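Local coordinates for protein MmeI (Methylophilus methylotrophus, PDB 5HR4) that probably methylates adenine in DNA at N6 using S-adenosylmethionine, as a Type IIL restriction-modification enzyme that recognises and also cuts DNA, at residues E200-F205 against M433-S438; F195-E200 against S208-Y213. All blocks are in the same frame, centred on the assembly; numbering follows the deposited sequence.

Interaction 1: residues E200-F205 against M433-S438; sequences EDTTIF and MNMKIS. With CA (calcium ion), chain G.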
ATOM      1  N   GLU A 200      17.393  28.714  12.142  1.00 32.17           N
ATOM      2  CA  GLU A 200      17.226  30.116  12.516  1.00 36.83           C
ATOM      3  C   GLU A 200      15.943  30.346  13.311  1.00 41.73           C
ATOM      4  O   GLU A 200      15.834  31.361  14.013  1.00 40.51           O
ATOM      5  CB  GLU A 200      17.256  31.023  11.289  1.00 33.75           C
ATOM      6  CG  GLU A 200      16.127  30.827  10.302  1.00 39.76           C
ATOM      7  CD  GLU A 200      16.289  31.756   9.096  1.00 48.32           C
ATOM      8  OE1 GLU A 200      17.051  32.745   9.245  1.00 45.22           O
ATOM      9  OE2 GLU A 200      15.665  31.511   8.021  1.00 48.10           O
ATOM     10  N   ASP A 201      14.991  29.416  13.230  1.00 37.04           N
ATOM     11  CA  ASP A 201      13.715  29.499  13.924  1.00 36.99           C
ATOM     12  C   ASP A 201      13.748  28.795  15.271  1.00 43.09           C
ATOM     13  O   ASP A 201      12.723  28.705  15.956  1.00 42.78           O
ATOM     14  CB  ASP A 201      12.617  28.903  13.046  1.00 32.83           C
ATOM     15  CG  ASP A 201      12.212  29.827  11.952  1.00 34.07           C
ATOM     16  OD1 ASP A 201      12.604  31.015  12.060  1.00 35.34           O
ATOM     17  OD2 ASP A 201      11.509  29.377  11.013  1.00 32.01           O
ATOM     18  N   THR A 202      14.894  28.277  15.641  1.00 41.46           N
ATOM     19  CA  THR A 202      15.148  27.706  16.942  1.00 40.38           C
ATOM     20  C   THR A 202      16.375  28.439  17.485  1.00 45.43           C
ATOM     21  O   THR A 202      16.781  29.489  16.959  1.00 47.52           O
ATOM     22  CB  THR A 202      15.311  26.190  16.799  1.00 42.97           C
ATOM     23  OG1 THR A 202      14.123  25.659  16.178  1.00 33.75           O
ATOM     24  CG2 THR A 202      15.478  25.543  18.157  1.00 43.76           C
ATOM     25  N   THR A 203      16.975  27.898  18.525  1.00 37.57           N
ATOM     26  CA  THR A 203      18.112  28.549  19.141  1.00 45.23           C
ATOM     27  C   THR A 203      19.441  28.042  18.604  1.00 42.12           C
ATOM     28  O   THR A 203      20.479  28.287  19.226  1.00 43.44           O
ATOM     29  CB  THR A 203      18.035  28.353  20.645  1.00 41.73           C
ATOM     30  OG1 THR A 203      17.837  26.956  20.908  1.00 45.25           O
ATOM     31  CG2 THR A 203      16.848  29.143  21.184  1.00 33.85           C
ATOM     32  N   ILE A 204      19.435  27.343  17.469  1.00 35.02           N
ATOM     33  CA  ILE A 204      20.683  26.839  16.912  1.00 37.90           C
ATOM     34  C   ILE A 204      21.496  27.981  16.317  1.00 36.66           C
ATOM     35  O   ILE A 204      22.663  28.183  16.671  1.00 36.97           O
ATOM     36  CB  ILE A 204      20.416  25.740  15.873  1.00 35.72           C
ATOM     37  CG1 ILE A 204      19.720  24.560  16.540  1.00 26.99           C
ATOM     38  CG2 ILE A 204      21.737  25.298  15.285  1.00 31.65           C
ATOM     39  CD1 ILE A 204      19.448  23.416  15.612  1.00 23.91           C
ATOM     40  N   PHE A 205      20.902  28.717  15.378  1.00 36.35           N
ATOM     41  CA  PHE A 205      21.350  30.063  15.051  1.00 37.50           C
ATOM     42  C   PHE A 205      20.575  31.058  15.909  1.00 36.74           C
ATOM     43  O   PHE A 205      19.463  30.774  16.362  1.00 38.75           O
ATOM     44  CB  PHE A 205      21.106  30.424  13.578  1.00 35.40           C
ATOM     45  CG  PHE A 205      21.676  29.459  12.574  1.00 34.49           C
ATOM     46  CD1 PHE A 205      22.554  28.459  12.937  1.00 36.19           C
ATOM     47  CD2 PHE A 205      21.340  29.588  11.233  1.00 36.54           C
ATOM     48  CE1 PHE A 205      23.072  27.586  11.987  1.00 34.14           C
ATOM     49  CE2 PHE A 205      21.860  28.727  10.279  1.00 37.89           C
ATOM     50  CZ  PHE A 205      22.728  27.726  10.658  1.00 33.34           C
ATOM     51  N   MET A 433      13.383  17.513  20.344  1.00 35.98           N
ATOM     52  CA  MET A 433      13.259  16.869  21.643  1.00 31.11           C
ATOM     53  C   MET A 433      14.218  17.470  22.664  1.00 38.33           C
ATOM     54  O   MET A 433      13.848  17.655  23.834  1.00 43.18           O
ATOM     55  CB  MET A 433      13.482  15.365  21.510  1.00 28.82           C
ATOM     56  CG  MET A 433      12.431  14.688  20.663  1.00 30.51           C
ATOM     57  SD  MET A 433      10.729  15.103  21.144  1.00 37.47           S
ATOM     58  CE  MET A 433      10.727  14.564  22.834  1.00 40.03           C
ATOM     59  N   ASN A 434      15.452  17.780  22.258  1.00 33.28           N
ATOM     60  CA  ASN A 434      16.362  18.426  23.199  1.00 34.54           C
ATOM     61  C   ASN A 434      15.753  19.716  23.730  1.00 35.77           C
ATOM     62  O   ASN A 434      15.881  20.023  24.923  1.00 34.30           O
ATOM     63  CB  ASN A 434      17.730  18.693  22.550  1.00 29.39           C
ATOM     64  CG  ASN A 434      18.379  17.427  22.033  1.00 32.44           C
ATOM     65  OD1 ASN A 434      18.149  16.343  22.561  1.00 32.12           O
ATOM     66  ND2 ASN A 434      19.168  17.549  20.969  1.00 36.65           N
ATOM     67  N   MET A 435      15.061  20.469  22.865  1.00 30.55           N
ATOM     68  CA  MET A 435      14.379  21.667  23.340  1.00 36.93           C
ATOM     69  C   MET A 435      13.242  21.303  24.296  1.00 44.84           C
ATOM     70  O   MET A 435      13.010  22.008  25.287  1.00 41.18           O
ATOM     71  CB  MET A 435      13.848  22.500  22.165  1.00 33.53           C
ATOM     72  CG  MET A 435      14.887  23.317  21.363  1.00 39.56           C
ATOM     73  SD  MET A 435      16.209  24.190  22.271  1.00 42.31           S
ATOM     74  CE  MET A 435      15.249  25.124  23.485  1.00 56.54           C
ATOM     75  N   LYS A 436      12.532  20.200  24.028  1.00 38.33           N
ATOM     76  CA  LYS A 436      11.428  19.823  24.905  1.00 45.71           C
ATOM     77  C   LYS A 436      11.932  19.379  26.280  1.00 41.90           C
ATOM     78  O   LYS A 436      11.327  19.716  27.305  1.00 42.17           O
ATOM     79  CB  LYS A 436      10.573  18.732  24.252  1.00 41.04           C
ATOM     80  N   ILE A 437      13.044  18.641  26.337  1.00 38.43           N
ATOM     81  CA  ILE A 437      13.571  18.281  27.654  1.00 42.78           C
ATOM     82  C   ILE A 437      14.168  19.504  28.341  1.00 39.47           C
ATOM     83  O   ILE A 437      14.055  19.652  29.559  1.00 41.66           O
ATOM     84  CB  ILE A 437      14.587  17.129  27.569  1.00 36.76           C
ATOM     85  CG1 ILE A 437      14.612  16.383  28.898  1.00 33.77           C
ATOM     86  CG2 ILE A 437      15.984  17.653  27.297  1.00 35.51           C
ATOM     87  CD1 ILE A 437      15.407  15.089  28.873  1.00 31.63           C
ATOM     88  N   SER A 438      14.780  20.412  27.570  1.00 37.11           N
ATOM     89  CA  SER A 438      15.262  21.667  28.134  1.00 38.89           C
ATOM     90  C   SER A 438      14.141  22.444  28.803  1.00 43.29           C
ATOM     91  O   SER A 438      14.373  23.133  29.801  1.00 45.28           O
ATOM     92  CB  SER A 438      15.911  22.520  27.045  1.00 42.53           C
ATOM     93  OG  SER A 438      17.174  21.999  26.654  1.00 40.68           O
TER
HETATM   94 CA    CA G1001      11.616  31.546   9.912  1.00 39.08          CA
HETATM   95  O   HOH W   1      13.292  33.272   9.902  1.00 36.75           O

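Interaction 2: residues F195-E200 against S208-Y213; sequences FCLFAE and SLFQEY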
ATOM      1  N   PHE A 195      18.045  22.373   6.941  1.00 34.15           N
ATOM      2  CA  PHE A 195      18.577  22.521   8.289  1.00 32.76           C
ATOM      3  C   PHE A 195      18.729  23.990   8.643  1.00 29.40           C
ATOM      4  O   PHE A 195      18.423  24.402   9.763  1.00 34.15           O
ATOM      5  CB  PHE A 195      19.908  21.789   8.412  1.00 30.23           C
ATOM      6  CG  PHE A 195      20.613  22.032   9.710  1.00 30.06           C
ATOM      7  CD1 PHE A 195      21.406  23.151   9.884  1.00 26.46           C
ATOM      8  CD2 PHE A 195      20.495  21.131  10.748  1.00 28.95           C
ATOM      9  CE1 PHE A 195      22.048  23.381  11.062  1.00 32.02           C
ATOM     10  CE2 PHE A 195      21.145  21.349  11.941  1.00 33.30           C
ATOM     11  CZ  PHE A 195      21.926  22.477  12.102  1.00 34.49           C
ATOM     12  N   CYS A 196      19.190  24.804   7.704  1.00 30.84           N
ATOM     13  CA  CYS A 196      19.313  26.221   8.013  1.00 34.97           C
ATOM     14  C   CYS A 196      17.948  26.844   8.297  1.00 33.86           C
ATOM     15  O   CYS A 196      17.822  27.673   9.206  1.00 27.76           O
ATOM     16  CB  CYS A 196      20.041  26.948   6.882  1.00 30.71           C
ATOM     17  SG  CYS A 196      21.800  26.536   6.809  1.00 36.88           S
ATOM     18  N   LEU A 197      16.909  26.455   7.543  1.00 30.12           N
ATOM     19  CA  LEU A 197      15.598  27.047   7.787  1.00 31.27           C
ATOM     20  C   LEU A 197      15.093  26.680   9.173  1.00 29.81           C
ATOM     21  O   LEU A 197      14.571  27.531   9.898  1.00 29.36           O
ATOM     22  CB  LEU A 197      14.604  26.618   6.710  1.00 30.65           C
ATOM     23  CG  LEU A 197      14.934  27.174   5.329  1.00 33.37           C
ATOM     24  CD1 LEU A 197      14.136  26.455   4.287  1.00 33.10           C
ATOM     25  CD2 LEU A 197      14.656  28.660   5.279  1.00 33.85           C
ATOM     26  N   PHE A 198      15.289  25.428   9.578  1.00 29.62           N
ATOM     27  CA  PHE A 198      14.918  25.019  10.926  1.00 32.95           C
ATOM     28  C   PHE A 198      15.774  25.723  11.980  1.00 33.24           C
ATOM     29  O   PHE A 198      15.277  26.081  13.059  1.00 28.85           O
ATOM     30  CB  PHE A 198      15.045  23.500  11.043  1.00 30.87           C
ATOM     31  CG  PHE A 198      14.863  22.979  12.437  1.00 29.36           C
ATOM     32  CD1 PHE A 198      13.588  22.771  12.951  1.00 31.81           C
ATOM     33  CD2 PHE A 198      15.966  22.695  13.241  1.00 25.25           C
ATOM     34  CE1 PHE A 198      13.404  22.266  14.243  1.00 24.53           C
ATOM     35  CE2 PHE A 198      15.800  22.196  14.523  1.00 31.02           C
ATOM     36  CZ  PHE A 198      14.509  21.981  15.032  1.00 28.75           C
ATOM     37  N   ALA A 199      17.058  25.943  11.679  1.00 27.34           N
ATOM     38  CA  ALA A 199      17.990  26.398  12.702  1.00 28.89           C
ATOM     39  C   ALA A 199      17.747  27.847  13.096  1.00 35.37           C
ATOM     40  O   ALA A 199      17.899  28.203  14.274  1.00 39.53           O
ATOM     41  CB  ALA A 199      19.434  26.214  12.235  1.00 35.13           C
ATOM     42  N   GLU A 200      17.393  28.714  12.142  1.00 32.17           N
ATOM     43  CA  GLU A 200      17.226  30.116  12.516  1.00 36.83           C
ATOM     44  C   GLU A 200      15.943  30.346  13.311  1.00 41.73           C
ATOM     45  O   GLU A 200      15.834  31.361  14.013  1.00 40.51           O
ATOM     46  CB  GLU A 200      17.256  31.023  11.289  1.00 33.75           C
ATOM     47  CG  GLU A 200      16.127  30.827  10.302  1.00 39.76           C
ATOM     48  CD  GLU A 200      16.289  31.756   9.096  1.00 48.32           C
ATOM     49  OE1 GLU A 200      17.051  32.745   9.245  1.00 45.22           O
ATOM     50  OE2 GLU A 200      15.665  31.511   8.021  1.00 48.10           O
ATOM     51  N   SER A 208      16.535  34.056  13.217  1.00 39.56           N
ATOM     52  CA  SER A 208      16.450  34.609  11.867  1.00 41.49           C
ATOM     53  C   SER A 208      17.812  34.993  11.281  1.00 41.23           C
ATOM     54  O   SER A 208      17.878  35.785  10.338  1.00 41.78           O
ATOM     55  CB  SER A 208      15.502  35.812  11.833  1.00 39.56           C
ATOM     56  OG  SER A 208      14.158  35.391  12.016  1.00 49.08           O
ATOM     57  N   LEU A 209      18.909  34.435  11.794  1.00 36.53           N
ATOM     58  CA  LEU A 209      20.225  34.875  11.340  1.00 39.34           C
ATOM     59  C   LEU A 209      20.436  34.557   9.866  1.00 41.96           C
ATOM     60  O   LEU A 209      20.980  35.372   9.113  1.00 39.49           O
ATOM     61  CB  LEU A 209      21.309  34.224  12.183  1.00 37.78           C
ATOM     62  CG  LEU A 209      22.610  34.994  12.107  1.00 35.77           C
ATOM     63  CD1 LEU A 209      22.475  36.277  12.894  1.00 35.52           C
ATOM     64  CD2 LEU A 209      23.725  34.131  12.642  1.00 37.73           C
ATOM     65  N   PHE A 210      19.992  33.379   9.434  1.00 42.58           N
ATOM     66  CA  PHE A 210      20.067  33.025   8.025  1.00 37.06           C
ATOM     67  C   PHE A 210      19.281  34.007   7.175  1.00 39.43           C
ATOM     68  O   PHE A 210      19.791  34.525   6.177  1.00 42.58           O
ATOM     69  CB  PHE A 210      19.556  31.603   7.815  1.00 35.78           C
ATOM     70  CG  PHE A 210      19.758  31.097   6.433  1.00 36.88           C
ATOM     71  CD1 PHE A 210      20.965  31.304   5.785  1.00 36.68           C
ATOM     72  CD2 PHE A 210      18.752  30.412   5.776  1.00 36.21           C
ATOM     73  CE1 PHE A 210      21.159  30.855   4.505  1.00 34.76           C
ATOM     74  CE2 PHE A 210      18.943  29.948   4.499  1.00 32.54           C
ATOM     75  CZ  PHE A 210      20.149  30.166   3.864  1.00 38.03           C
ATOM     76  N   GLN A 211      18.030  34.280   7.557  1.00 43.20           N
ATOM     77  CA  GLN A 211      17.206  35.180   6.760  1.00 40.42           C
ATOM     78  C   GLN A 211      17.802  36.576   6.723  1.00 41.59           C
ATOM     79  O   GLN A 211      17.871  37.203   5.659  1.00 42.65           O
ATOM     80  CB  GLN A 211      15.773  35.237   7.296  1.00 42.26           C
ATOM     81  CG  GLN A 211      14.904  36.218   6.497  1.00 39.49           C
ATOM     82  CD  GLN A 211      13.483  36.310   7.003  1.00 45.79           C
ATOM     83  OE1 GLN A 211      12.947  35.349   7.549  1.00 49.01           O
ATOM     84  NE2 GLN A 211      12.858  37.472   6.820  1.00 44.86           N
ATOM     85  N   GLU A 212      18.253  37.080   7.874  1.00 42.06           N
ATOM     86  CA  GLU A 212      18.800  38.429   7.900  1.00 44.56           C
ATOM     87  C   GLU A 212      20.028  38.528   7.012  1.00 43.80           C
ATOM     88  O   GLU A 212      20.188  39.508   6.275  1.00 44.65           O
ATOM     89  CB  GLU A 212      19.125  38.844   9.333  1.00 44.60           C
ATOM     90  CG  GLU A 212      17.879  39.094  10.190  1.00 50.40           C
ATOM     91  CD  GLU A 212      18.148  39.002  11.693  1.00 59.64           C
ATOM     92  OE1 GLU A 212      19.306  39.253  12.122  1.00 55.28           O
ATOM     93  OE2 GLU A 212      17.191  38.667  12.438  1.00 62.74           O
ATOM     94  N   TYR A 213      20.890  37.509   7.040  1.00 42.04           N
ATOM     95  CA  TYR A 213      22.094  37.550   6.217  1.00 38.42           C
ATOM     96  C   TYR A 213      21.724  37.665   4.745  1.00 42.86           C
ATOM     97  O   TYR A 213      22.192  38.569   4.040  1.00 45.37           O
ATOM     98  CB  TYR A 213      22.962  36.314   6.472  1.00 32.70           C
ATOM     99  CG  TYR A 213      24.283  36.371   5.740  1.00 41.21           C
ATOM    100  CD1 TYR A 213      25.446  36.796   6.378  1.00 42.97           C
ATOM    101  CD2 TYR A 213      24.368  36.016   4.397  1.00 35.03           C
ATOM    102  CE1 TYR A 213      26.655  36.855   5.690  1.00 39.54           C
ATOM    103  CE2 TYR A 213      25.555  36.076   3.710  1.00 34.89           C
ATOM    104  CZ  TYR A 213      26.695  36.496   4.350  1.00 41.79           C
ATOM    105  OH  TYR A 213      27.876  36.539   3.635  1.00 44.24           O
TER

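Interaction 1: residues E200-F205 against M433-S438
Thr202 and Met435 bring the two backbones closest, with 8.8 Å between their CA atoms, so the loop 200-205 meets helix 416-440 through side chains alone. The contact spans two parts of the enzyme: the loop belongs to the helicase-spacer region, the helix to the Rossmann-like methyltransferase region. It is small and lies at the surface, and Met435 carries the helix side of it. The Met435 chain bends at both chi2 and chi3 and passes alongside Thr202 in the opposite sense, with CG 3.9 Å from Thr202 CG2. That methyl group stands anti to the Thr202 backbone N, which turns it to the helix. Further out, Met435 SD comes 3.5 Å from Thr203 OG1, where the two side chains run obliquely across one another, and Met435 CE lies 4.1 Å from the same oxygen. Thr203 OG1 hydrogen-bonds to the hydroxyl of Tyr444; its approach to the sulfur is a van der Waals contact. His431, one turn earlier on the helix, also touches Thr202, Thr203 and Ile204, which widens the join. Beside the threonines the loop turns to metal binding: Gln158, Cys283, Leu285 and a water share the calcium ion with Asp201, which grips it with both carboxylate oxygens, OD1 and OD2 each 2.4 Å from the metal.

Interaction 2: residues F195-E200 against S208-Y213
Glu200 meets Ser208 and the first turn of helix 209-217 at the turn between two consecutive helices, 183-200 and 209-217, of the helicase-spacer region, held by one backbone and one side-chain hydrogen bond and by packing around Phe210. The short helical segments approach to 9.1 Å between axes, their directions 109° apart. At the bend, Ser208 N donates to Glu200 O at 2.9 Å. The Glu200 side chain then reaches over to the new helix: CG sits between the backbone N and carbonyl carbon (chi1 64°), and the extended chain beyond it delivers OE1 to Gln211 N, a hydrogen bond modelled at 2.5 Å, a length of doubtful precision at this resolution. OE1 also lies 3.0 Å from Phe210 N, at too poor an angle to count as bonded. Replacing Glu200 by an alanine would remove the carboxylate and probably leave the Gln211 N-H without this acceptor, opening a gap beside Phe210. Cys196 covers one face of the Phe210 ring, its CB making a CH-pi contact 4.1 Å from the ring centroid. Its SG stands farther off above the same ring, while Leu197 CD2 and Glu200 OE2 lie near the ring edge, the carboxylate plane turned 51° from the ring. The glutamate carboxylate thus meets the first-turn N-H of Gln211 in a capping-like arrangement at a helix start, beside the calcium site.

In the fold
Both interactions share Glu200, near the end of helix 183-200, and their centres lie 13 Å apart. Interaction 2 turns the chain into the next helix, while interaction 1 sets the intervening loop against helix 416-440. The loop also folds back on helix 183-200: Phe205 N probably hydrogen-bonds to Ala199 O at 3.2 Å, Ile204 CD1 packs 4.0 Å from Phe198 CE2, and Phe205 CE2 lies 4.1 Å from Cys196 SG. The calcium ion lies by interaction 2, about 4 Å from the nearest side-chain atom of Glu200, and is bound by Asp201 of the loop, which does not touch Met435. Bound DNA is remote, its nearest atom about 25 Å from interaction 1.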